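Local coordinates for protein transcriptional regulator, LRP/AsnC family (Neisseria meningitidis, PDB 2P5V) that probably regulates transcription by binding specific DNA sequences, as a member of the Lrp/AsnC family with a winged helix-turn-helix DNA-binding region, at residues A72-S77 with L112-T117; L68-F73 with S141-K146. All blocks are in the same frame, centred on the assembly; numbering follows the deposited sequence.

After the DNA-binding region at the N terminus, the chain enters strand 70-78, from which both contacts start. It then runs through helix 84-94 and strand 98-104 and returns along strand 110-116, where contact 1 closes the shorter loop. Helix 119-130 follows, and strand 136-150 comes back to the other edge of strand 70-78, so contact 2 closes a longer loop that encloses the first. The two contacts share A72 and F73 and touch directly, with F116 N probably hydrogen-bonded to L70 O. Between them they fix strand 70-78 as an inner strand of the antiparallel sheet, and both reach the second subunit.

Contact 1 (A72-S77 with L112-T117)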
# COMPACT_ATOMS: atom_id res chain seq x y z
N ALA G 72 -4.56 21.87 -0.41
CA ALA G 72 -4.71 20.44 -0.18
C ALA G 72 -5.07 19.69 -1.45
O ALA G 72 -5.87 20.16 -2.27
CB ALA G 72 -5.78 20.19 0.88
N PHE G 73 -4.45 18.52 -1.62
CA PHE G 73 -4.91 17.52 -2.58
C PHE G 73 -5.58 16.41 -1.79
O PHE G 73 -4.93 15.72 -1.01
CB PHE G 73 -3.74 16.99 -3.39
CG PHE G 73 -3.23 17.96 -4.41
CD1 PHE G 73 -3.72 17.93 -5.70
CD2 PHE G 73 -2.30 18.92 -4.07
CE1 PHE G 73 -3.27 18.83 -6.65
CE2 PHE G 73 -1.84 19.83 -5.01
CZ PHE G 73 -2.32 19.78 -6.30
N ILE G 74 -6.89 16.26 -1.96
CA ILE G 74 -7.66 15.30 -1.16
C ILE G 74 -8.06 14.11 -2.02
O ILE G 74 -8.65 14.27 -3.09
CB ILE G 74 -8.92 15.93 -0.54
CG1 ILE G 74 -8.56 17.23 0.19
CG2 ILE G 74 -9.60 14.95 0.41
CD1 ILE G 74 -9.76 18.09 0.58
N ARG G 75 -7.70 12.91 -1.55
CA ARG G 75 -8.04 11.67 -2.20
C ARG G 75 -9.27 11.05 -1.52
O ARG G 75 -9.20 10.64 -0.36
CB ARG G 75 -6.87 10.70 -2.11
CG ARG G 75 -5.57 11.16 -2.76
CD ARG G 75 -4.57 10.01 -2.68
NE ARG G 75 -3.20 10.33 -3.05
CZ ARG G 75 -2.19 9.45 -3.06
NH1 ARG G 75 -2.40 8.17 -2.73
NH2 ARG G 75 -0.96 9.82 -3.40
N VAL G 76 -10.37 11.00 -2.27
CA VAL G 76 -11.66 10.53 -1.75
C VAL G 76 -12.05 9.18 -2.33
O VAL G 76 -11.95 8.94 -3.54
CB VAL G 76 -12.79 11.58 -2.01
CG1 VAL G 76 -14.13 11.10 -1.41
CG2 VAL G 76 -12.40 12.93 -1.43
N SER G 77 -12.49 8.30 -1.43
CA SER G 77 -13.02 7.01 -1.78
C SER G 77 -14.51 7.13 -1.63
O SER G 77 -15.02 7.52 -0.58
CB SER G 77 -12.51 5.90 -0.84
OG SER G 77 -11.10 5.88 -0.82
N LEU G 112 -9.41 15.75 -5.33
CA LEU G 112 -9.89 17.10 -5.09
C LEU G 112 -8.71 18.03 -4.80
O LEU G 112 -7.74 17.63 -4.16
CB LEU G 112 -10.86 17.12 -3.92
CG LEU G 112 -12.26 16.53 -4.13
CD1 LEU G 112 -12.20 15.07 -4.54
CD2 LEU G 112 -13.08 16.68 -2.86
N GLN G 113 -8.81 19.26 -5.28
CA GLN G 113 -7.79 20.27 -5.00
C GLN G 113 -8.53 21.43 -4.32
O GLN G 113 -9.52 21.93 -4.84
CB GLN G 113 -7.09 20.69 -6.30
CG GLN G 113 -5.75 21.44 -6.11
CD GLN G 113 -5.00 21.74 -7.42
OE1 GLN G 113 -5.18 21.06 -8.44
NE2 GLN G 113 -4.16 22.76 -7.38
N ALA G 114 -8.07 21.80 -3.12
CA ALA G 114 -8.82 22.74 -2.26
C ALA G 114 -7.92 23.70 -1.51
O ALA G 114 -6.76 23.40 -1.24
CB ALA G 114 -9.69 21.97 -1.27
N PHE G 115 -8.48 24.85 -1.15
CA PHE G 115 -7.72 25.90 -0.47
C PHE G 115 -8.32 26.27 0.87
O PHE G 115 -9.54 26.38 1.00
CB PHE G 115 -7.65 27.13 -1.36
CG PHE G 115 -6.50 27.13 -2.31
CD1 PHE G 115 -5.26 27.60 -1.90
CD2 PHE G 115 -6.65 26.67 -3.60
CE1 PHE G 115 -4.19 27.63 -2.78
CE2 PHE G 115 -5.57 26.69 -4.49
CZ PHE G 115 -4.35 27.18 -4.07
N PHE G 116 -7.45 26.47 1.85
CA PHE G 116 -7.86 26.84 3.21
C PHE G 116 -6.87 27.81 3.79
O PHE G 116 -5.75 27.92 3.29
CB PHE G 116 -7.94 25.59 4.10
CG PHE G 116 -8.87 24.55 3.56
CD1 PHE G 116 -10.20 24.51 3.94
CD2 PHE G 116 -8.42 23.64 2.62
CE1 PHE G 116 -11.06 23.56 3.42
CE2 PHE G 116 -9.26 22.69 2.09
CZ PHE G 116 -10.59 22.65 2.49
N THR G 117 -7.29 28.53 4.82
CA THR G 117 -6.41 29.47 5.50
C THR G 117 -5.33 28.73 6.28
O THR G 117 -4.17 29.11 6.26
CB THR G 117 -7.16 30.38 6.49
OG1 THR G 117 -7.82 29.57 7.46
CG2 THR G 117 -8.18 31.25 5.76
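The side chains of V76, I74 and L112 make the close-packed part of this antiparallel pairing. The methyl V76 CG2 rests against L112 CD1 at 3.8 Å, and I74 CB meets L112 CB at 4.1 Å, while I74 CD1 lies 4.3 Å from A114 CB. Beneath them the backbones are joined by two reciprocal pairs of hydrogen bonds. One links I74 and L112, with I74 N to L112 O at 2.7 Å, and the other links A72 and A114, with A72 N to A114 O at 2.8 Å. The CB of A72 lies 4.5 Å from F116 CE2. The strands are inner neighbours in the βαββαβ, ferredoxin-like sandwich of the Lrp/AsnC ligand-binding domain, and helix 119-130 covers this apolar face through F122, F125 and L130. On the face of F73 and Q113 less surface is covered between the strands; Q113 is partly exposed, and the second subunit packs against it. F73 and Q113, a non-hydrogen-bonded pair, lie side by side and point the same way. With Q113 CG anti to the backbone N (chi1 -163°), this methylene sits over one face of the F73 ring, toward its rim, in a CH-pi contact 4.0 Å from the centroid. The amide plane is turned 31° from the ring, and Q113 OE1 comes within 3.4 Å of F73 CE1. F102 of the second subunit meets the F73 ring.

Contact 2 (L68-F73 with S141-K146); sequences LGLQAF and SSFVLK
A single water joins Q71 and V144 across the end of the pairing. It gives a hydrogen bond to V144 O at 2.7 Å and accepts one from Q71 N, with a further weak bond to G69 O. Beside it the strands bond directly, V144 N to Q71 O at 3.0 Å. Farther on, F73 and S142 exchange two bonds, of which F73 N to S142 O is the shorter at 2.8 Å. A72 and F143 form the non-hydrogen-bonded pair between these links. This joins the first and last strands of the ferredoxin-like sheet side by side. Before the pairing begins, a classic beta bulge sets G69 and L70 opposite the single residue F116 of strand 110-116; calcium has been seen bound at G69 in this protein, although none is bound to it in this chain. On the face of A72 and F143, the F143 ring packs against the alanine methyl, where F143 CE1 meets A72 CB at 3.7 Å. L70 also packs against F143, though its modelled side chain is doubtful. F122 of helix 119-130 meets the F143 ring edge-to-face, and M119 of a third subunit packs on both L70 and F143. On the other face, V144 CG2 touches two side chains: it lies in the plane of the F73 ring at its edge, 3.8 Å from F73 CE2, and meets Q71 CG at 3.6 Å. V144 and K146 pair in turn with a strand of the second subunit, continuing the sheet across the interface, and F143 N is hydrogen-bonded to T105 OG1 of that subunit.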
# COMPACT_ATOMS: atom_id res chain seq x y z
N LEU G 68 -4.89 32.35 2.07
CA LEU G 68 -5.12 30.92 1.85
C LEU G 68 -3.78 30.18 1.77
O LEU G 68 -3.35 29.75 0.70
CB LEU G 68 -5.96 30.68 0.59
CG LEU G 68 -7.43 31.08 0.67
CD1 LEU G 68 -8.03 31.08 -0.73
CD2 LEU G 68 -8.21 30.15 1.62
N GLY G 69 -3.15 30.02 2.93
CA GLY G 69 -1.85 29.36 3.01
C GLY G 69 -1.84 27.86 2.80
O GLY G 69 -0.80 27.30 2.51
N LEU G 70 -2.99 27.20 2.95
CA LEU G 70 -3.07 25.73 2.91
C LEU G 70 -3.71 25.27 1.60
O LEU G 70 -4.90 25.50 1.37
CB LEU G 70 -3.90 25.20 4.09
CG LEU G 70 -3.41 24.03 4.96
CD1 LEU G 70 -4.61 23.18 5.46
CD2 LEU G 70 -2.40 23.16 4.24
N GLN G 71 -2.93 24.63 0.74
CA GLN G 71 -3.43 24.01 -0.49
C GLN G 71 -3.39 22.50 -0.33
O GLN G 71 -2.32 21.92 -0.15
CB GLN G 71 -2.61 24.43 -1.69
CG GLN G 71 -3.10 23.79 -3.00
CD GLN G 71 -2.47 24.40 -4.23
OE1 GLN G 71 -1.44 25.07 -4.15
NE2 GLN G 71 -3.08 24.14 -5.37
N ALA G 72 -4.56 21.87 -0.41
CA ALA G 72 -4.71 20.44 -0.18
C ALA G 72 -5.07 19.69 -1.45
O ALA G 72 -5.87 20.16 -2.27
CB ALA G 72 -5.78 20.19 0.88
N PHE G 73 -4.45 18.52 -1.62
CA PHE G 73 -4.91 17.52 -2.58
C PHE G 73 -5.58 16.41 -1.79
O PHE G 73 -4.93 15.72 -1.01
CB PHE G 73 -3.74 16.99 -3.39
CG PHE G 73 -3.23 17.96 -4.41
CD1 PHE G 73 -3.72 17.93 -5.70
CD2 PHE G 73 -2.30 18.92 -4.07
CE1 PHE G 73 -3.27 18.83 -6.65
CE2 PHE G 73 -1.84 19.83 -5.01
CZ PHE G 73 -2.32 19.78 -6.30
N SER G 141 -5.36 13.09 2.67
CA SER G 141 -4.95 14.34 2.09
C SER G 141 -3.46 14.59 2.19
O SER G 141 -2.80 14.17 3.16
CB SER G 141 -5.68 15.49 2.78
OG SER G 141 -7.08 15.33 2.65
N SER G 142 -2.95 15.27 1.17
CA SER G 142 -1.59 15.79 1.14
C SER G 142 -1.67 17.28 0.90
O SER G 142 -2.69 17.80 0.45
CB SER G 142 -0.80 15.14 0.02
OG SER G 142 -0.71 13.74 0.21
N PHE G 143 -0.57 17.97 1.20
CA PHE G 143 -0.56 19.41 1.17
C PHE G 143 0.68 19.90 0.47
O PHE G 143 1.73 19.27 0.51
CB PHE G 143 -0.63 19.97 2.60
CG PHE G 143 -1.79 19.43 3.41
CD1 PHE G 143 -3.03 20.05 3.37
CD2 PHE G 143 -1.63 18.29 4.18
CE1 PHE G 143 -4.11 19.55 4.10
CE2 PHE G 143 -2.70 17.77 4.90
CZ PHE G 143 -3.94 18.41 4.87
N VAL G 144 0.56 21.06 -0.16
CA VAL G 144 1.66 21.61 -0.94
C VAL G 144 2.75 22.17 -0.02
O VAL G 144 2.50 23.06 0.80
CB VAL G 144 1.19 22.70 -1.88
CG1 VAL G 144 2.39 23.23 -2.73
CG2 VAL G 144 0.07 22.17 -2.74
N LEU G 145 3.95 21.60 -0.15
CA LEU G 145 5.15 22.16 0.47
C LEU G 145 5.72 23.27 -0.40
O LEU G 145 6.32 24.22 0.10
CB LEU G 145 6.23 21.08 0.63
CG LEU G 145 5.90 19.90 1.55
CD1 LEU G 145 6.96 18.84 1.40
CD2 LEU G 145 5.78 20.36 2.99
N LYS G 146 5.57 23.13 -1.71
CA LYS G 146 6.18 24.09 -2.61
C LYS G 146 5.57 23.94 -3.98
O LYS G 146 5.40 22.82 -4.47
CB LYS G 146 7.70 23.87 -2.66
CG LYS G 146 8.43 24.89 -3.49
CD LYS G 146 9.94 24.77 -3.32
CE LYS G 146 10.68 25.78 -4.21
NZ LYS G 146 12.13 25.87 -3.88
O HOH W 1 0.19 24.36 1.28